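Local coordinates for chitooligosaccharidolytic beta-N-acetylglucosaminidase (Ostrinia furnacalis, PDB 3NSN), which hydrolyses terminal beta-linked N-acetylglucosamine units, one at a time, from the non-reducing ends of chitooligosaccharides, with a preference for shorter substrates, at residues A[401-406]-A[425-430]; A[451-456]-A[500-505]; A[196-201]-A[222-227]. All blocks are in the same frame, centred on the assembly; numbering follows the deposited sequence.

In the fold
All three contacts sit at the C-terminal ends of strands in the eight-stranded parallel barrel of the glycosyl hydrolase family 20 catalytic domain, and all touch the same trimethylammonio-glucose. Along the chain they follow in series: contact 3 joins the ends of strands 189-195 and 220-224, contact 1 those of 399-402 and 421-425, and contact 2 brings the end of helix 449-452 and the turn after it against strand 494-501. Contacts 2 and 3 have centres about 12 Å apart and touch through Trp502 and Arg198; contacts 1 and 2, about 15 Å apart, touch through Trp426 and Tyr453. Contacts 1 and 3, about 20 Å apart, do not touch directly, yet all three line the sugar pocket.

Contact 1 of 3, residues A[401-406]-A[425-430]; sequences LWTSTL and VWTTGV. With TMX (2-deoxy-2-(trimethylammonio)-beta-D-glucopyranose), chain B; NAG (2-acetamido-2-deoxy-beta-D-glucopyranose), chain C.
One face of the Trp426 indole carries the methyl carbon C7 of the trimethylammonio sugar, 3.5 Å from CZ2 and displaced toward the ring's rim, while Thr403 O lies in the ring plane at its edge. O6 of the next sugar, an N-acetylglucosamine, also lies at the ring edge, 3.7 Å from Trp426 CH2. The Thr403 carbonyl takes the indole N-H: Trp426 NE1 to Thr403 O is 2.9 Å with an N-H...O angle of 161°, the nitrogen tilted out of the carbonyl plane. The bond ties the rotation of the indole to the backbone that follows strand 399-402. Beside it, Thr403 OG1 comes within 3.1 Å of Trp426 CD1, and the CG2 methyls of Thr403 and Val425 meet at 4.1 Å. Trp402 approaches obliquely, its CE3 lying 3.5 Å from Trp426 CD1, with the two indole planes nearly perpendicular at 89°. With CG placed between its backbone N and carbonyl carbon (chi1 65°), Trp426 directs its six-membered ring to the sugars. Glu346, assigned to the charge relay system, and Trp468, essential for chitooligosaccharide binding, are close neighbours of this indole. Such tryptophans at the C-terminal ends of barrel strands are characteristic of the sugar-binding pocket of family 20 hexosaminidases.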
loop_
_atom_site.group_PDB
_atom_site.type_symbol
_atom_site.label_atom_id
_atom_site.label_comp_id
_atom_site.label_asym_id
_atom_site.label_seq_id
_atom_site.Cartn_x
_atom_site.Cartn_y
_atom_site.Cartn_z
ATOM N N LEU A 401 29.247 6.882 -5.055
ATOM C CA LEU A 401 28.644 7.909 -5.851
ATOM C C LEU A 401 27.742 7.248 -6.863
ATOM O O LEU A 401 28.009 6.168 -7.267
ATOM C CB LEU A 401 29.713 8.715 -6.579
ATOM C CG LEU A 401 30.255 10.054 -6.114
ATOM C CD1 LEU A 401 30.417 10.115 -4.694
ATOM C CD2 LEU A 401 31.528 10.299 -6.806
ATOM N N TRP A 402 26.679 7.922 -7.258
ATOM C CA TRP A 402 25.809 7.453 -8.301
ATOM C C TRP A 402 26.444 7.593 -9.674
ATOM O O TRP A 402 27.325 8.370 -9.860
ATOM C CB TRP A 402 24.507 8.247 -8.319
ATOM C CG TRP A 402 23.613 8.011 -7.215
ATOM C CD1 TRP A 402 23.421 8.797 -6.159
ATOM C CD2 TRP A 402 22.756 6.916 -7.051
ATOM N NE1 TRP A 402 22.504 8.279 -5.345
ATOM C CE2 TRP A 402 22.076 7.105 -5.871
ATOM C CE3 TRP A 402 22.499 5.781 -7.791
ATOM C CZ2 TRP A 402 21.173 6.197 -5.403
ATOM C CZ3 TRP A 402 21.597 4.918 -7.346
ATOM C CH2 TRP A 402 20.938 5.118 -6.174
ATOM N N THR A 403 25.952 6.849 -10.643
ATOM C CA THR A 403 26.301 7.108 -12.013
ATOM C C THR A 403 25.770 8.486 -12.358
ATOM O O THR A 403 24.688 8.839 -12.002
ATOM C CB THR A 403 25.740 6.085 -13.021
ATOM O OG1 THR A 403 24.390 5.796 -12.736
ATOM C CG2 THR A 403 26.493 4.862 -13.010
ATOM N N SER A 404 26.573 9.240 -13.058
ATOM C CA SER A 404 26.316 10.604 -13.425
ATOM C C SER A 404 27.237 11.052 -14.529
ATOM O O SER A 404 27.999 10.304 -15.022
ATOM C CB SER A 404 26.568 11.497 -12.249
ATOM O OG SER A 404 27.910 11.563 -11.913
ATOM N N THR A 405 27.179 12.318 -14.847
ATOM C CA THR A 405 28.070 12.960 -15.797
ATOM C C THR A 405 29.514 12.897 -15.343
ATOM O O THR A 405 30.363 12.702 -16.117
ATOM C CB THR A 405 27.664 14.406 -16.058
ATOM O OG1 THR A 405 26.453 14.433 -16.770
ATOM C CG2 THR A 405 28.654 15.067 -16.864
ATOM N N LEU A 406 29.776 13.044 -14.066
ATOM C CA LEU A 406 31.102 12.913 -13.515
ATOM C C LEU A 406 31.664 11.532 -13.666
ATOM O O LEU A 406 32.829 11.362 -13.901
ATOM C CB LEU A 406 31.083 13.218 -12.027
ATOM C CG LEU A 406 32.153 13.928 -11.208
ATOM C CD1 LEU A 406 32.573 13.150 -10.070
ATOM C CD2 LEU A 406 33.315 14.450 -11.975
ATOM N N VAL A 425 24.839 2.122 -9.802
ATOM C CA VAL A 425 24.242 2.204 -11.096
ATOM C C VAL A 425 22.714 2.270 -11.043
ATOM O O VAL A 425 22.101 1.378 -10.584
ATOM C CB VAL A 425 24.617 0.956 -11.908
ATOM C CG1 VAL A 425 23.990 0.999 -13.190
ATOM C CG2 VAL A 425 26.055 0.853 -12.065
ATOM N N TRP A 426 22.145 3.346 -11.532
ATOM C CA TRP A 426 20.697 3.514 -11.674
ATOM C C TRP A 426 20.260 3.602 -13.137
ATOM O O TRP A 426 19.155 3.921 -13.439
ATOM C CB TRP A 426 20.170 4.705 -10.868
ATOM C CG TRP A 426 20.664 6.019 -11.325
ATOM C CD1 TRP A 426 21.864 6.516 -11.122
ATOM C CD2 TRP A 426 19.955 6.998 -12.061
ATOM N NE1 TRP A 426 21.996 7.712 -11.696
ATOM C CE2 TRP A 426 20.827 8.047 -12.284
ATOM C CE3 TRP A 426 18.672 7.087 -12.559
ATOM C CZ2 TRP A 426 20.472 9.159 -12.973
ATOM C CZ3 TRP A 426 18.324 8.189 -13.243
ATOM C CH2 TRP A 426 19.211 9.211 -13.449
ATOM N N THR A 427 21.165 3.328 -14.042
ATOM C CA THR A 427 20.848 3.293 -15.472
ATOM C C THR A 427 20.155 1.995 -15.776
ATOM O O THR A 427 20.008 1.205 -14.932
ATOM C CB THR A 427 22.092 3.301 -16.371
ATOM O OG1 THR A 427 22.912 2.183 -16.082
ATOM C CG2 THR A 427 22.898 4.519 -16.218
ATOM N N THR A 428 19.761 1.785 -17.009
ATOM C CA THR A 428 19.181 0.525 -17.415
ATOM C C THR A 428 20.292 -0.451 -17.358
ATOM O O THR A 428 21.413 -0.081 -17.358
ATOM C CB THR A 428 18.577 0.541 -18.813
ATOM O OG1 THR A 428 19.593 0.739 -19.765
ATOM C CG2 THR A 428 17.592 1.633 -18.958
ATOM N N GLY A 429 19.969 -1.718 -17.287
ATOM C CA GLY A 429 20.962 -2.728 -17.050
ATOM C C GLY A 429 21.701 -3.101 -18.295
ATOM O O GLY A 429 22.544 -3.944 -18.330
ATOM N N VAL A 430 21.322 -2.445 -19.348
ATOM C CA VAL A 430 21.819 -2.749 -20.635
ATOM C C VAL A 430 22.604 -1.543 -21.202
ATOM O O VAL A 430 23.074 -1.561 -22.279
ATOM C CB VAL A 430 20.587 -3.170 -21.437
ATOM C CG1 VAL A 430 20.380 -2.326 -22.548
ATOM C CG2 VAL A 430 20.649 -4.600 -21.767
HETATM C C1 TMX B . 15.885 10.507 -9.933
HETATM C C2 TMX B . 16.901 10.832 -8.778
HETATM N N2 TMX B . 18.147 9.991 -8.790
HETATM C C3 TMX B . 16.185 10.903 -7.385
HETATM O O3 TMX B . 16.473 12.162 -6.747
HETATM C C4 TMX B . 14.668 10.728 -7.492
HETATM O O4 TMX B . 14.120 10.673 -6.168
HETATM C C5 TMX B . 14.353 9.435 -8.257
HETATM O O5 TMX B . 14.942 9.433 -9.596
HETATM C C6 TMX B . 12.847 9.226 -8.388
HETATM O O6 TMX B . 12.606 7.927 -8.942
HETATM C C7 TMX B . 18.965 10.274 -9.975
HETATM C C8 TMX B . 17.901 8.539 -8.783
HETATM C C9 TMX B . 19.002 10.288 -7.625
HETATM C C1 NAG C . 12.764 13.144 -13.387
HETATM C C2 NAG C . 12.107 13.037 -12.002
HETATM C C3 NAG C . 13.159 12.778 -10.905
HETATM C C4 NAG C . 14.156 11.660 -11.280
HETATM C C5 NAG C . 14.671 11.879 -12.712
HETATM C C6 NAG C . 15.486 10.681 -13.186
HETATM C C7 NAG C . 10.064 14.448 -11.762
HETATM C C8 NAG C . 9.262 13.213 -12.137
HETATM N N2 NAG C . 11.403 14.299 -11.715
HETATM O O3 NAG C . 12.514 12.445 -9.656
HETATM O O4 NAG C . 15.233 11.744 -10.339
HETATM O O5 NAG C . 13.571 11.989 -13.629
HETATM O O6 NAG C . 16.172 11.038 -14.376
HETATM O O7 NAG C . 9.482 15.512 -11.528
#

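Contact 2 of 3, residues A[451-456]-A[500-505]; sequences ALYFDC and ALWSEQ. With TMX (2-deoxy-2-(trimethylammonio)-beta-D-glucopyranose), chain B.
Tyr453 and Trp502 cross obliquely, their ring planes 52° apart, with Tyr453 CE1 coming within 3.4 Å of Trp502 NE1. Asp455 runs alongside Trp502 and points the same way; its OD1 lies at the indole edge, and the carboxylate plane is turned 65° from the ring. Over one indole face lies the trimethylammonio sugar, its O4 3.4 Å from Trp502 CD2 and its C5 3.6 Å from Trp502 CD1, while the methyl carbon C8 meets the edge of the Tyr453 ring. Were Trp502 replaced by an alanine, the sugar would probably lose this platform and a gap would open beside Tyr453 CE1. Two carboxylates hold the polar side of the sugar: TMX O6 donates to Asp455 OD2 at 2.7 Å, and TMX O4 to Glu504 OE2 at 2.6 Å. A water donating to both Asp455 OD2 and Glu504 OE1 bridges the acids, which probably eases their mutual repulsion. Asp455 OD1, by contrast, is buried without a polar partner. The backbones form a single bridge, Ala500 N donating to Leu452 O at 2.9 Å and Phe454 N to Ala500 O at 2.8 Å. An aromatic platform with carboxylates at O4 and O6 is consistent with the non-reducing-end sugar subsite of family 20 enzymes.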
loop_
_atom_site.group_PDB
_atom_site.type_symbol
_atom_site.label_atom_id
_atom_site.label_comp_id
_atom_site.label_asym_id
_atom_site.label_seq_id
_atom_site.Cartn_x
_atom_site.Cartn_y
_atom_site.Cartn_z
ATOM N N ALA A 451 14.402 -2.141 -13.327
ATOM C CA ALA A 451 14.085 -3.293 -12.525
ATOM C C ALA A 451 14.004 -3.106 -11.008
ATOM O O ALA A 451 13.376 -3.887 -10.306
ATOM C CB ALA A 451 15.028 -4.396 -12.841
ATOM N N LEU A 452 14.705 -2.096 -10.534
ATOM C CA LEU A 452 14.935 -1.877 -9.143
ATOM C C LEU A 452 14.492 -0.572 -8.530
ATOM O O LEU A 452 14.829 -0.285 -7.419
ATOM C CB LEU A 452 16.398 -2.137 -8.873
ATOM C CG LEU A 452 16.918 -3.467 -8.332
ATOM C CD1 LEU A 452 15.961 -4.567 -8.209
ATOM C CD2 LEU A 452 18.150 -3.898 -9.015
ATOM N N TYR A 453 13.733 0.206 -9.254
ATOM C CA TYR A 453 13.133 1.374 -8.700
ATOM C C TYR A 453 11.720 1.057 -8.224
ATOM O O TYR A 453 10.817 0.966 -8.988
ATOM C CB TYR A 453 13.178 2.523 -9.700
ATOM C CG TYR A 453 14.415 3.342 -9.596
ATOM C CD1 TYR A 453 14.373 4.697 -9.713
ATOM C CD2 TYR A 453 15.618 2.762 -9.321
ATOM C CE1 TYR A 453 15.472 5.435 -9.610
ATOM C CE2 TYR A 453 16.706 3.495 -9.191
ATOM C CZ TYR A 453 16.634 4.831 -9.334
ATOM O OH TYR A 453 17.738 5.549 -9.187
ATOM N N PHE A 454 11.586 0.894 -6.915
ATOM C CA PHE A 454 10.355 0.514 -6.252
ATOM C C PHE A 454 9.236 1.549 -6.242
ATOM O O PHE A 454 8.115 1.221 -6.063
ATOM C CB PHE A 454 10.629 -0.102 -4.900
ATOM C CG PHE A 454 11.069 -1.538 -4.949
ATOM C CD1 PHE A 454 11.574 -2.109 -6.097
ATOM C CD2 PHE A 454 11.055 -2.291 -3.836
ATOM C CE1 PHE A 454 11.985 -3.399 -6.098
ATOM C CE2 PHE A 454 11.465 -3.562 -3.865
ATOM C CZ PHE A 454 11.932 -4.103 -4.970
ATOM N N ASP A 455 9.604 2.802 -6.450
ATOM C CA ASP A 455 8.720 3.920 -6.586
ATOM C C ASP A 455 7.901 4.038 -7.857
ATOM O O ASP A 455 6.862 4.619 -7.842
ATOM C CB ASP A 455 9.431 5.211 -6.284
ATOM C CG ASP A 455 10.564 5.469 -7.193
ATOM O OD1 ASP A 455 11.327 4.568 -7.481
ATOM O OD2 ASP A 455 10.688 6.575 -7.596
ATOM N N CYS A 456 8.380 3.453 -8.946
ATOM C CA CYS A 456 7.780 3.606 -10.260
ATOM C C CYS A 456 6.366 3.086 -10.375
ATOM O O CYS A 456 6.002 2.188 -9.710
ATOM C CB CYS A 456 8.614 2.892 -11.328
ATOM S SG CYS A 456 10.421 3.157 -11.439
ATOM N N ALA A 500 15.555 0.482 -4.704
ATOM C CA ALA A 500 15.383 1.865 -4.344
ATOM C C ALA A 500 13.959 2.313 -4.111
ATOM O O ALA A 500 13.147 2.195 -4.944
ATOM C CB ALA A 500 16.015 2.727 -5.340
ATOM N N LEU A 501 13.706 2.850 -2.950
ATOM C CA LEU A 501 12.456 3.502 -2.671
ATOM C C LEU A 501 12.668 4.977 -2.409
ATOM O O LEU A 501 12.925 5.418 -1.308
ATOM C CB LEU A 501 11.777 2.829 -1.504
ATOM C CG LEU A 501 10.471 3.359 -0.994
ATOM C CD1 LEU A 501 9.527 3.474 -2.061
ATOM C CD2 LEU A 501 9.968 2.468 0.072
ATOM N N TRP A 502 12.565 5.735 -3.467
ATOM C CA TRP A 502 12.525 7.162 -3.408
ATOM C C TRP A 502 11.098 7.502 -2.916
ATOM O O TRP A 502 10.178 6.795 -3.166
ATOM C CB TRP A 502 12.826 7.734 -4.755
ATOM C CG TRP A 502 14.132 7.351 -5.248
ATOM C CD1 TRP A 502 14.377 6.484 -6.175
ATOM C CD2 TRP A 502 15.381 7.858 -4.831
ATOM N NE1 TRP A 502 15.677 6.334 -6.364
ATOM C CE2 TRP A 502 16.337 7.195 -5.557
ATOM C CE3 TRP A 502 15.786 8.802 -3.903
ATOM C CZ2 TRP A 502 17.689 7.457 -5.422
ATOM C CZ3 TRP A 502 17.110 9.037 -3.740
ATOM C CH2 TRP A 502 18.052 8.388 -4.500
ATOM N N SER A 503 10.983 8.589 -2.205
ATOM C CA SER A 503 9.814 8.875 -1.450
ATOM C C SER A 503 8.929 10.059 -1.802
ATOM O O SER A 503 8.193 10.528 -0.998
ATOM C CB SER A 503 10.183 8.859 0.008
ATOM O OG SER A 503 10.785 7.686 0.357
ATOM N N GLU A 504 9.020 10.500 -3.025
ATOM C CA GLU A 504 8.219 11.579 -3.490
ATOM C C GLU A 504 6.778 11.171 -3.295
ATOM O O GLU A 504 5.979 11.967 -3.028
ATOM C CB GLU A 504 8.506 11.903 -4.940
ATOM C CG GLU A 504 9.823 12.598 -5.182
ATOM C CD GLU A 504 10.988 11.669 -5.470
ATOM O OE1 GLU A 504 10.947 10.525 -5.151
ATOM O OE2 GLU A 504 11.963 12.133 -5.973
ATOM N N GLN A 505 6.503 9.893 -3.423
ATOM C CA GLN A 505 5.220 9.316 -3.271
ATOM C C GLN A 505 5.179 8.160 -2.305
ATOM O O GLN A 505 4.492 7.228 -2.543
ATOM C CB GLN A 505 4.713 8.890 -4.611
ATOM C CG GLN A 505 4.512 10.033 -5.522
ATOM C CD GLN A 505 4.120 9.623 -6.865
ATOM O OE1 GLN A 505 4.931 9.270 -7.609
ATOM N NE2 GLN A 505 2.875 9.654 -7.168
HETATM C C1 TMX B . 15.885 10.507 -9.933
HETATM C C2 TMX B . 16.901 10.832 -8.778
HETATM N N2 TMX B . 18.147 9.991 -8.790
HETATM C C3 TMX B . 16.185 10.903 -7.385
HETATM O O3 TMX B . 16.473 12.162 -6.747
HETATM C C4 TMX B . 14.668 10.728 -7.492
HETATM O O4 TMX B . 14.120 10.673 -6.168
HETATM C C5 TMX B . 14.353 9.435 -8.257
HETATM O O5 TMX B . 14.942 9.433 -9.596
HETATM C C6 TMX B . 12.847 9.226 -8.388
HETATM O O6 TMX B . 12.606 7.927 -8.942
HETATM C C7 TMX B . 18.965 10.274 -9.975
HETATM C C8 TMX B . 17.901 8.539 -8.783
HETATM C C9 TMX B . 19.002 10.288 -7.625
HETATM O O HOH W 1 9.391 8.729 -6.833
HETATM O O HOH W 2 6.109 5.606 -5.101
#

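Contact 3 of 3, residues A[196-201]-A[222-227]; sequences TARNYY and HWHITD. With TMX (2-deoxy-2-(trimethylammonio)-beta-D-glucopyranose), chain B.
A bend at chi2 (68°) in Arg198, followed by a nearly extended chi3, lays its guanidinium over the carboxylate of Asp227, the two planes only 22° apart and stacked. Asp227 OD2 sits over the centre of the guanidinium, 3.2 Å from Arg198 CZ, and the pair forms a salt bridge between Arg198 NE and Asp227 OD1. At its edge the guanidinium reaches the sugar: Arg198 NH2 donates to TMX O3 at 2.7 Å, almost straight at 174°, and NH1 makes a weak bond to TMX O4. Asp195 also pairs with NH1, and Gln229 accepts from NE. A water accepting from Arg198 NH2 and donating to Asp227 OD1 spans the rim of the stack. Asp227 is assigned to the charge relay system, with its OD1 hydrogen-bonded to His281, another member. His224 donates from NE2 to OD2 at 2.9 Å, in the plane of its ring and onto the anti lone pair, helping to fix the carboxylate. These residues line the barrel's active-site mouth, where the loops after strands 189-195 and 220-224 run together. Thr196 N donates to His224 O at 3.0 Å, tying the loop after strand 189-195 to the end of strand 220-224. Farther from the sugar, Trp223 NE1 donates to Thr196 OG1 at 2.8 Å, nearly in the indole plane though clearly bent. Ala197 packs its CB against the backbone of Thr226 and Asp227, 3.4 Å from Asp227 N.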
loop_
_atom_site.group_PDB
_atom_site.type_symbol
_atom_site.label_atom_id
_atom_site.label_comp_id
_atom_site.label_asym_id
_atom_site.label_seq_id
_atom_site.Cartn_x
_atom_site.Cartn_y
_atom_site.Cartn_z
ATOM N N THR A 196 14.324 9.237 3.151
ATOM C CA THR A 196 13.579 9.803 4.251
ATOM C C THR A 196 13.508 11.309 4.256
ATOM O O THR A 196 13.262 11.872 5.277
ATOM C CB THR A 196 14.007 9.239 5.644
ATOM O OG1 THR A 196 15.307 9.666 5.988
ATOM C CG2 THR A 196 13.994 7.779 5.662
ATOM N N ALA A 197 13.776 11.928 3.123
ATOM C CA ALA A 197 13.820 13.370 2.987
ATOM C C ALA A 197 12.670 13.941 2.176
ATOM O O ALA A 197 12.168 14.977 2.443
ATOM C CB ALA A 197 15.158 13.790 2.426
ATOM N N ARG A 198 12.276 13.196 1.166
ATOM C CA ARG A 198 11.123 13.491 0.366
ATOM C C ARG A 198 9.812 13.343 1.117
ATOM O O ARG A 198 8.880 13.931 0.771
ATOM C CB ARG A 198 11.165 12.775 -0.984
ATOM C CG ARG A 198 11.896 13.552 -2.058
ATOM C CD ARG A 198 13.402 13.702 -1.842
ATOM N NE ARG A 198 14.083 14.114 -3.046
ATOM C CZ ARG A 198 14.632 13.293 -3.933
ATOM N NH1 ARG A 198 14.660 11.999 -3.735
ATOM N NH2 ARG A 198 15.185 13.790 -5.002
ATOM N N ASN A 199 9.788 12.462 2.086
ATOM C CA ASN A 199 8.739 12.304 3.050
ATOM C C ASN A 199 9.374 11.645 4.280
ATOM O O ASN A 199 10.344 10.922 4.156
ATOM C CB ASN A 199 7.555 11.500 2.489
ATOM C CG ASN A 199 6.526 12.344 1.770
ATOM O OD1 ASN A 199 5.973 13.252 2.322
ATOM N ND2 ASN A 199 6.252 12.015 0.578
ATOM N N TYR A 200 8.868 11.956 5.449
ATOM C CA TYR A 200 9.325 11.381 6.690
ATOM C C TYR A 200 8.826 9.951 6.953
ATOM O O TYR A 200 7.742 9.594 6.624
ATOM C CB TYR A 200 8.991 12.289 7.859
ATOM C CG TYR A 200 9.553 11.897 9.183
ATOM C CD1 TYR A 200 8.795 11.234 10.075
ATOM C CD2 TYR A 200 10.835 12.179 9.530
ATOM C CE1 TYR A 200 9.246 10.897 11.232
ATOM C CE2 TYR A 200 11.299 11.840 10.713
ATOM C CZ TYR A 200 10.505 11.176 11.563
ATOM O OH TYR A 200 10.940 10.829 12.743
ATOM N N TYR A 201 9.658 9.156 7.560
ATOM C CA TYR A 201 9.316 7.829 7.961
ATOM C C TYR A 201 9.529 7.680 9.435
ATOM O O TYR A 201 10.561 7.970 9.934
ATOM C CB TYR A 201 10.154 6.797 7.211
ATOM C CG TYR A 201 9.837 6.611 5.756
ATOM C CD1 TYR A 201 9.224 5.474 5.294
ATOM C CD2 TYR A 201 10.178 7.574 4.835
ATOM C CE1 TYR A 201 8.963 5.316 3.997
ATOM C CE2 TYR A 201 9.889 7.435 3.547
ATOM C CZ TYR A 201 9.294 6.300 3.112
ATOM O OH TYR A 201 9.065 6.168 1.816
ATOM N N HIS A 222 20.395 1.490 3.210
ATOM C CA HIS A 222 20.955 2.730 2.754
ATOM C C HIS A 222 19.986 3.850 3.053
ATOM O O HIS A 222 18.970 3.959 2.484
ATOM C CB HIS A 222 21.391 2.550 1.289
ATOM C CG HIS A 222 21.657 3.795 0.493
ATOM N ND1 HIS A 222 21.872 5.032 1.037
ATOM C CD2 HIS A 222 21.775 3.957 -0.835
ATOM C CE1 HIS A 222 22.087 5.902 0.076
ATOM N NE2 HIS A 222 22.048 5.267 -1.067
ATOM N N TRP A 223 20.353 4.658 4.032
ATOM C CA TRP A 223 19.541 5.747 4.517
ATOM C C TRP A 223 19.907 7.084 3.847
ATOM O O TRP A 223 20.807 7.744 4.216
ATOM C CB TRP A 223 19.653 5.844 6.038
ATOM C CG TRP A 223 18.559 6.543 6.830
ATOM C CD1 TRP A 223 17.632 7.405 6.374
ATOM C CD2 TRP A 223 18.345 6.469 8.239
ATOM N NE1 TRP A 223 16.871 7.839 7.361
ATOM C CE2 TRP A 223 17.268 7.276 8.527
ATOM C CE3 TRP A 223 18.934 5.755 9.270
ATOM C CZ2 TRP A 223 16.777 7.422 9.801
ATOM C CZ3 TRP A 223 18.447 5.899 10.515
ATOM C CH2 TRP A 223 17.391 6.734 10.776
ATOM N N HIS A 224 19.110 7.438 2.873
ATOM C CA HIS A 224 19.180 8.663 2.160
ATOM C C HIS A 224 18.401 9.663 2.972
ATOM O O HIS A 224 17.259 9.923 2.752
ATOM C CB HIS A 224 18.591 8.460 0.806
ATOM C CG HIS A 224 18.610 9.666 -0.056
ATOM N ND1 HIS A 224 19.604 9.907 -0.951
ATOM C CD2 HIS A 224 17.735 10.674 -0.192
ATOM C CE1 HIS A 224 19.358 11.018 -1.596
ATOM N NE2 HIS A 224 18.218 11.497 -1.171
ATOM N N ILE A 225 19.075 10.186 3.959
ATOM C CA ILE A 225 18.500 10.999 4.989
ATOM C C ILE A 225 18.342 12.478 4.706
ATOM O O ILE A 225 17.747 13.125 5.453
ATOM C CB ILE A 225 19.258 10.759 6.275
ATOM C CG1 ILE A 225 18.417 11.153 7.459
ATOM C CG2 ILE A 225 20.595 11.431 6.265
ATOM C CD1 ILE A 225 18.882 10.624 8.652
ATOM N N THR A 226 18.874 12.980 3.614
ATOM C CA THR A 226 18.755 14.379 3.215
ATOM C C THR A 226 18.511 14.579 1.747
ATOM O O THR A 226 18.892 13.787 0.926
ATOM C CB THR A 226 19.976 15.253 3.599
ATOM O OG1 THR A 226 21.168 14.711 3.054
ATOM C CG2 THR A 226 20.096 15.345 5.065
ATOM N N ASP A 227 17.837 15.659 1.447
ATOM C CA ASP A 227 17.591 16.109 0.101
ATOM C C ASP A 227 17.178 17.558 0.152
ATOM O O ASP A 227 17.231 18.158 1.157
ATOM C CB ASP A 227 16.578 15.260 -0.661
ATOM C CG ASP A 227 16.972 15.024 -2.101
ATOM O OD1 ASP A 227 16.816 15.910 -2.951
ATOM O OD2 ASP A 227 17.373 13.926 -2.406
HETATM C C1 TMX B . 15.885 10.507 -9.933
HETATM C C2 TMX B . 16.901 10.832 -8.778
HETATM N N2 TMX B . 18.147 9.991 -8.790
HETATM C C3 TMX B . 16.185 10.903 -7.385
HETATM O O3 TMX B . 16.473 12.162 -6.747
HETATM C C4 TMX B . 14.668 10.728 -7.492
HETATM O O4 TMX B . 14.120 10.673 -6.168
HETATM C C5 TMX B . 14.353 9.435 -8.257
HETATM O O5 TMX B . 14.942 9.433 -9.596
HETATM C C6 TMX B . 12.847 9.226 -8.388
HETATM O O6 TMX B . 12.606 7.927 -8.942
HETATM C C7 TMX B . 18.965 10.274 -9.975
HETATM C C8 TMX B . 17.901 8.539 -8.783
HETATM C C9 TMX B . 19.002 10.288 -7.625
HETATM O O HOH W 3 15.060 16.809 -4.942
#